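Local coordinates for capsule biosynthesis protein CapD proenzyme (Bacillus anthracis, PDB 3G9K) that cleaves the poly-gamma-D-glutamate capsule and transfers it to the side-chain amino group of meso-diaminopimelic acid in peptidoglycan, releasing shorter capsule that helps the bacterium escape host defences, at residues Leu147-Pro150 / Arg151-Asp155; Ile159-Asn163 / Gly164-Glu168. All coordinates share one frame; numbering follows the deposited sequence.

Interaction 1: Leu147-Pro150 / Arg151-Asp155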
ATOM      1  N   LEU A 147      -7.999 -15.381  12.321  1.00 24.83           N
ATOM      2  CA  LEU A 147      -7.035 -14.782  13.208  1.00 23.68           C
ATOM      3  C   LEU A 147      -7.535 -13.536  13.927  1.00 24.54           C
ATOM      4  O   LEU A 147      -7.041 -13.233  15.034  1.00 23.43           O
ATOM      5  CB  LEU A 147      -5.752 -14.414  12.474  1.00 25.08           C
ATOM      6  CG  LEU A 147      -4.988 -15.606  11.885  1.00 25.18           C
ATOM      7  CD1 LEU A 147      -3.723 -15.131  11.149  1.00 28.36           C
ATOM      8  CD2 LEU A 147      -4.684 -16.638  12.979  1.00 27.16           C
ATOM      9  N   ALA A 148      -8.470 -12.807  13.304  1.00 23.45           N
ATOM     10  CA  ALA A 148      -9.000 -11.582  13.907  1.00 23.12           C
ATOM     11  C   ALA A 148     -10.151 -11.847  14.876  1.00 22.49           C
ATOM     12  O   ALA A 148     -10.517 -10.966  15.652  1.00 22.49           O
ATOM     13  CB  ALA A 148      -9.451 -10.571  12.803  1.00 22.92           C
ATOM     14  N   LYS A 149     -10.758 -13.023  14.812  1.00 23.12           N
ATOM     15  CA  LYS A 149     -12.000 -13.273  15.535  1.00 23.37           C
ATOM     16  C   LYS A 149     -11.919 -12.879  17.022  1.00 23.96           C
ATOM     17  O   LYS A 149     -12.887 -12.301  17.564  1.00 23.34           O
ATOM     18  CB  LYS A 149     -12.403 -14.721  15.336  1.00 23.78           C
ATOM     19  CG  LYS A 149     -13.742 -15.165  15.916  1.00 24.07           C
ATOM     20  CD  LYS A 149     -13.948 -16.635  15.648  1.00 25.26           C
ATOM     21  CE  LYS A 149     -15.173 -17.176  16.426  1.00 26.33           C
ATOM     22  NZ  LYS A 149     -15.137 -16.729  17.867  1.00 30.25           N
ATOM     23  N   PRO A 150     -10.813 -13.233  17.710  1.00 23.74           N
ATOM     24  CA  PRO A 150     -10.681 -12.800  19.124  1.00 24.03           C
ATOM     25  C   PRO A 150     -10.754 -11.295  19.390  1.00 23.65           C
ATOM     26  O   PRO A 150     -11.294 -10.854  20.434  1.00 23.64           O
ATOM     27  CB  PRO A 150      -9.283 -13.326  19.503  1.00 24.10           C
ATOM     28  CG  PRO A 150      -9.167 -14.615  18.686  1.00 24.70           C
ATOM     29  CD  PRO A 150      -9.702 -14.137  17.338  1.00 24.13           C
ATOM     30  N   ARG A 151     -10.171 -10.511  18.490  1.00 23.18           N
ATOM     31  CA  ARG A 151     -10.179  -9.075  18.607  1.00 22.65           C
ATOM     32  C   ARG A 151     -11.511  -8.430  18.126  1.00 23.19           C
ATOM     33  O   ARG A 151     -11.921  -7.419  18.694  1.00 23.79           O
ATOM     34  CB  ARG A 151      -9.001  -8.501  17.838  1.00 23.15           C
ATOM     35  CG  ARG A 151      -8.695  -7.069  18.119  1.00 23.04           C
ATOM     36  CD  ARG A 151      -7.356  -6.677  17.524  1.00 22.72           C
ATOM     37  NE  ARG A 151      -7.245  -7.109  16.127  1.00 23.51           N
ATOM     38  CZ  ARG A 151      -7.709  -6.415  15.082  1.00 24.08           C
ATOM     39  NH1 ARG A 151      -8.270  -5.234  15.250  1.00 22.02           N
ATOM     40  NH2 ARG A 151      -7.573  -6.907  13.857  1.00 23.37           N
ATOM     41  N   ILE A 152     -12.215  -9.013  17.145  1.00 21.95           N
ATOM     42  CA  ILE A 152     -13.277  -8.237  16.453  1.00 21.67           C
ATOM     43  C   ILE A 152     -14.666  -8.819  16.480  1.00 22.18           C
ATOM     44  O   ILE A 152     -15.620  -8.100  16.231  1.00 21.39           O
ATOM     45  CB  ILE A 152     -12.905  -7.968  14.960  1.00 20.99           C
ATOM     46  CG1 ILE A 152     -13.084  -9.193  14.062  1.00 21.05           C
ATOM     47  CG2 ILE A 152     -11.477  -7.491  14.873  1.00 19.97           C
ATOM     48  CD1 ILE A 152     -12.814  -8.882  12.582  1.00 21.88           C
ATOM     49  N   TYR A 153     -14.769 -10.100  16.773  1.00 22.16           N
ATOM     50  CA  TYR A 153     -16.015 -10.790  16.543  1.00 23.31           C
ATOM     51  C   TYR A 153     -17.055 -10.319  17.554  1.00 25.52           C
ATOM     52  O   TYR A 153     -16.839 -10.401  18.756  1.00 26.04           O
ATOM     53  CB  TYR A 153     -15.826 -12.288  16.619  1.00 24.35           C
ATOM     54  CG  TYR A 153     -17.120 -13.052  16.414  1.00 22.77           C
ATOM     55  CD1 TYR A 153     -17.913 -12.808  15.321  1.00 24.53           C
ATOM     56  CD2 TYR A 153     -17.556 -13.981  17.337  1.00 25.17           C
ATOM     57  CE1 TYR A 153     -19.097 -13.497  15.130  1.00 25.55           C
ATOM     58  CE2 TYR A 153     -18.740 -14.669  17.164  1.00 24.56           C
ATOM     59  CZ  TYR A 153     -19.506 -14.433  16.064  1.00 26.02           C
ATOM     60  OH  TYR A 153     -20.695 -15.139  15.889  1.00 26.71           O
ATOM     61  N   SER A 154     -18.160  -9.808  17.043  1.00 26.50           N
ATOM     62  CA  SER A 154     -19.165  -9.131  17.845  1.00 27.19           C
ATOM     63  C   SER A 154     -20.460  -9.536  17.222  1.00 27.94           C
ATOM     64  O   SER A 154     -20.464 -10.255  16.208  1.00 28.24           O
ATOM     65  CB  SER A 154     -18.976  -7.588  17.802  1.00 28.61           C
ATOM     66  OG  SER A 154     -19.228  -7.015  16.508  1.00 28.39           O
ATOM     67  N   ASP A 155     -21.567  -9.056  17.775  1.00 27.90           N
ATOM     68  CA  ASP A 155     -22.869  -9.439  17.236  1.00 28.57           C
ATOM     69  C   ASP A 155     -23.189  -8.690  15.938  1.00 28.31           C
ATOM     70  O   ASP A 155     -24.176  -9.000  15.293  1.00 29.03           O
ATOM     71  CB  ASP A 155     -23.999  -9.257  18.278  1.00 29.11           C
ATOM     72  CG  ASP A 155     -24.146  -7.824  18.778  1.00 30.20           C
ATOM     73  OD1 ASP A 155     -23.400  -6.912  18.342  1.00 31.76           O
ATOM     74  OD2 ASP A 155     -25.011  -7.605  19.653  1.00 33.45           O
TER
HETATM   75  O   HOH W   1     -14.720 -11.908  19.711  1.00 32.77           O
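The C-terminal turn of helix 139-152 closes here, with Ala148 and Lys149 presenting the last carbonyls to Arg151, Ile152 and Tyr153. Ile152 N donates to Ala148 O at 3.0 Å. Arg151 N adds a weak bond to the same Ala148 O at 2.9 Å, so Ala148 O receives the i+4 bond and a weaker i+3 one; between them the helix is kinked at Pro150, whose N has no bond to the turn before. Tyr153 N then takes Lys149 O at 3.0 Å; Tyr153 is the first residue to leave helical phi/psi, and both it and Ser154 are extended. A water bridges this exit, donating to Lys149 O at 2.9 Å and to Tyr153 O at 2.8 Å, and so ties the final turn to the first loop residue.

On the buried side of the helix, the methyl CD1 of Ile152 rests 3.8 Å from Ala148 CB, an apolar pair one helical turn apart. The CG2 branch of Ile152 covers one face of the Arg151 guanidinium, off centre toward its rim. That guanidinium reaches across the interface between the two chains of this gamma-glutamyltransferase-family enzyme: NH2 binds Phe23 O and NH1 binds Gly25 O of the partner chain, while Phe24 of that chain packs on Ala148.

On another flank, the side chains of Lys149 and Tyr153 run along each other in the same direction. Lys149 has its CG anti to the backbone N (chi1 -175°), which places this carbon 3.6 Å from Tyr153 CB. The chain stays extended until chi4, which at -47° turns NZ to within 3.7 Å of Tyr153 CD2, approaching the ring obliquely.

Interaction 2: Ile159-Asn163 / Gly164-Glu168; sequences IFYPN and GEPIE
Tyr161 and Pro162 pack tightly against Glu165, Pro166 and Ile167, which come back alongside them after the chain reverses. Ile167 N donates to Phe160 O at 3.0 Å. Next to it, Pro162 CD meets Ile167 CB at 3.8 Å, the two side chains crossing at a slant. Tyr161 CA makes a close CH...O contact of 3.0 Å with Glu165 O. With CG anti to the carbonyl carbon (chi1 -63°), the Tyr161 ring hangs alongside Pro166, whose CD comes 4.1 Å from its CD2; the phenol OH bonds outside the loop to Leu145 O of helix 139-152. Phe160 is buried against Leu173 and meets Phe34 of the partner chain.

The reversal itself is two overlapping beta turns. Gly164 N to Tyr161 O, 3.0 Å, closes a turn close to type II through Pro162 and Asn163, and Glu165 N to Pro162 O, a weak bond of 3.3 Å, closes a type I' turn through Asn163 and Gly164. Both central residues of the second turn have positive phi, 89° at Gly164.

The other side is looser: the Asn163 side chain leads away from the turn, Glu165 starts away from it and is exposed, and a water lies between the acceptors Pro162 O and Glu165 O.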
ATOM      1  N   ILE A 159     -22.440 -11.614   8.987  1.00 24.63           N
ATOM      2  CA  ILE A 159     -22.132 -11.987   7.570  1.00 23.48           C
ATOM      3  C   ILE A 159     -20.725 -12.533   7.305  1.00 23.76           C
ATOM      4  O   ILE A 159     -20.523 -13.283   6.327  1.00 22.96           O
ATOM      5  CB  ILE A 159     -22.392 -10.863   6.549  1.00 23.13           C
ATOM      6  CG1 ILE A 159     -21.365  -9.719   6.671  1.00 20.85           C
ATOM      7  CG2 ILE A 159     -23.755 -10.305   6.682  1.00 23.96           C
ATOM      8  CD1 ILE A 159     -21.648  -8.606   5.678  1.00 20.57           C
ATOM      9  N   PHE A 160     -19.761 -12.134   8.138  1.00 22.97           N
ATOM     10  CA  PHE A 160     -18.379 -12.591   8.039  1.00 24.12           C
ATOM     11  C   PHE A 160     -18.103 -13.855   8.831  1.00 24.74           C
ATOM     12  O   PHE A 160     -17.081 -14.506   8.608  1.00 25.62           O
ATOM     13  CB  PHE A 160     -17.438 -11.508   8.558  1.00 23.43           C
ATOM     14  CG  PHE A 160     -17.610 -10.196   7.865  1.00 22.61           C
ATOM     15  CD1 PHE A 160     -17.176 -10.032   6.549  1.00 23.15           C
ATOM     16  CD2 PHE A 160     -18.206  -9.127   8.512  1.00 22.60           C
ATOM     17  CE1 PHE A 160     -17.328  -8.814   5.908  1.00 20.43           C
ATOM     18  CE2 PHE A 160     -18.364  -7.908   7.879  1.00 21.50           C
ATOM     19  CZ  PHE A 160     -17.884  -7.740   6.577  1.00 21.25           C
ATOM     20  N   TYR A 161     -18.987 -14.156   9.790  1.00 25.87           N
ATOM     21  CA  TYR A 161     -18.863 -15.336  10.654  1.00 26.53           C
ATOM     22  C   TYR A 161     -20.170 -16.103  10.695  1.00 28.17           C
ATOM     23  O   TYR A 161     -20.767 -16.208  11.737  1.00 30.12           O
ATOM     24  CB  TYR A 161     -18.464 -14.951  12.066  1.00 25.30           C
ATOM     25  CG  TYR A 161     -17.114 -14.292  12.188  1.00 23.43           C
ATOM     26  CD1 TYR A 161     -16.998 -12.902  12.110  1.00 24.91           C
ATOM     27  CD2 TYR A 161     -15.953 -15.042  12.349  1.00 23.73           C
ATOM     28  CE1 TYR A 161     -15.778 -12.280  12.232  1.00 23.37           C
ATOM     29  CE2 TYR A 161     -14.690 -14.419  12.471  1.00 22.77           C
ATOM     30  CZ  TYR A 161     -14.615 -13.034  12.397  1.00 22.20           C
ATOM     31  OH  TYR A 161     -13.396 -12.372  12.515  1.00 20.24           O
ATOM     32  N   PRO A 162     -20.592 -16.661   9.558  1.00 30.05           N
ATOM     33  CA  PRO A 162     -21.815 -17.459   9.455  1.00 31.56           C
ATOM     34  C   PRO A 162     -21.783 -18.690  10.371  1.00 32.97           C
ATOM     35  O   PRO A 162     -20.815 -19.456  10.357  1.00 33.17           O
ATOM     36  CB  PRO A 162     -21.805 -17.901   7.988  1.00 31.79           C
ATOM     37  CG  PRO A 162     -20.984 -16.923   7.317  1.00 31.46           C
ATOM     38  CD  PRO A 162     -19.897 -16.614   8.265  1.00 29.88           C
ATOM     39  N   ASN A 163     -22.835 -18.859  11.162  1.00 34.51           N
ATOM     40  CA  ASN A 163     -22.891 -19.907  12.182  1.00 35.23           C
ATOM     41  C   ASN A 163     -21.710 -19.859  13.154  1.00 35.99           C
ATOM     42  O   ASN A 163     -21.295 -20.886  13.680  1.00 36.83           O
ATOM     43  CB  ASN A 163     -23.012 -21.289  11.522  1.00 36.14           C
ATOM     44  CG  ASN A 163     -24.368 -21.509  10.864  1.00 37.75           C
ATOM     45  OD1 ASN A 163     -25.408 -21.475  11.530  1.00 43.77           O
ATOM     46  ND2 ASN A 163     -24.362 -21.750   9.563  1.00 39.68           N
ATOM     47  N   GLY A 164     -21.162 -18.662  13.371  1.00 35.68           N
ATOM     48  CA  GLY A 164     -20.128 -18.435  14.372  1.00 35.22           C
ATOM     49  C   GLY A 164     -18.695 -18.626  13.938  1.00 34.79           C
ATOM     50  O   GLY A 164     -17.778 -18.288  14.691  1.00 35.51           O
ATOM     51  N   GLU A 165     -18.492 -19.149  12.728  1.00 34.89           N
ATOM     52  CA  GLU A 165     -17.161 -19.438  12.205  1.00 34.32           C
ATOM     53  C   GLU A 165     -16.861 -18.569  10.977  1.00 33.41           C
ATOM     54  O   GLU A 165     -17.782 -18.161  10.285  1.00 32.48           O
ATOM     55  CB  GLU A 165     -17.073 -20.915  11.826  1.00 35.25           C
ATOM     56  CG  GLU A 165     -17.336 -21.888  13.003  1.00 36.19           C
ATOM     57  CD  GLU A 165     -16.174 -21.979  13.951  1.00 40.80           C
ATOM     58  OE1 GLU A 165     -15.075 -22.352  13.502  1.00 42.87           O
ATOM     59  OE2 GLU A 165     -16.344 -21.668  15.157  1.00 45.99           O
ATOM     60  N   PRO A 166     -15.571 -18.301  10.700  1.00 32.66           N
ATOM     61  CA  PRO A 166     -15.185 -17.508   9.514  1.00 32.75           C
ATOM     62  C   PRO A 166     -15.786 -18.041   8.233  1.00 32.53           C
ATOM     63  O   PRO A 166     -15.708 -19.245   8.004  1.00 31.91           O
ATOM     64  CB  PRO A 166     -13.671 -17.676   9.436  1.00 32.46           C
ATOM     65  CG  PRO A 166     -13.236 -18.107  10.794  1.00 33.24           C
ATOM     66  CD  PRO A 166     -14.411 -18.736  11.491  1.00 32.61           C
ATOM     67  N   ILE A 167     -16.344 -17.159   7.392  1.00 32.15           N
ATOM     68  CA  ILE A 167     -16.933 -17.567   6.113  1.00 32.37           C
ATOM     69  C   ILE A 167     -15.872 -18.330   5.327  1.00 32.83           C
ATOM     70  O   ILE A 167     -14.697 -17.948   5.313  1.00 32.00           O
ATOM     71  CB  ILE A 167     -17.539 -16.360   5.309  1.00 31.79           C
ATOM     72  CG1 ILE A 167     -18.272 -16.855   4.058  1.00 30.69           C
ATOM     73  CG2 ILE A 167     -16.464 -15.339   4.955  1.00 29.18           C
ATOM     74  CD1 ILE A 167     -19.133 -15.800   3.339  1.00 31.50           C
ATOM     75  N   GLU A 168     -16.283 -19.441   4.726  1.00 34.68           N
ATOM     76  CA  GLU A 168     -15.339 -20.418   4.149  1.00 35.47           C
ATOM     77  C   GLU A 168     -14.958 -20.038   2.732  1.00 35.66           C
ATOM     78  O   GLU A 168     -15.753 -19.466   1.996  1.00 36.13           O
ATOM     79  CB  GLU A 168     -15.935 -21.847   4.169  1.00 35.71           C
ATOM     80  CG  GLU A 168     -16.314 -22.307   5.557  1.00 36.97           C
ATOM     81  CD  GLU A 168     -16.754 -23.753   5.624  1.00 38.51           C
ATOM     82  OE1 GLU A 168     -17.769 -24.129   4.976  1.00 41.84           O
ATOM     83  OE2 GLU A 168     -16.084 -24.512   6.362  1.00 42.90           O
TER
HETATM   84  O   HOH W   2     -18.795 -19.929   8.627  1.00 47.75           O

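Interactions 1 and 2 follow one another along the chain, their centres 11 Å apart on the same side of the chain's centre: the first ends helix 139-152, the second forms the loop that leads on to strand 172-173. They touch directly. Tyr161 lies on the last turn of the helix, its ring meeting that of Tyr153 with the planes at about 55° and its side chain packing on Lys149 and Ile152. Farther along, Ile167 O accepts a bond from Thr142 OG1, so the loop is fastened to the helix at more than one level. Both also reach the partner chain, placing this part of the N-terminal chain, one of two from a single precursor, at their interface.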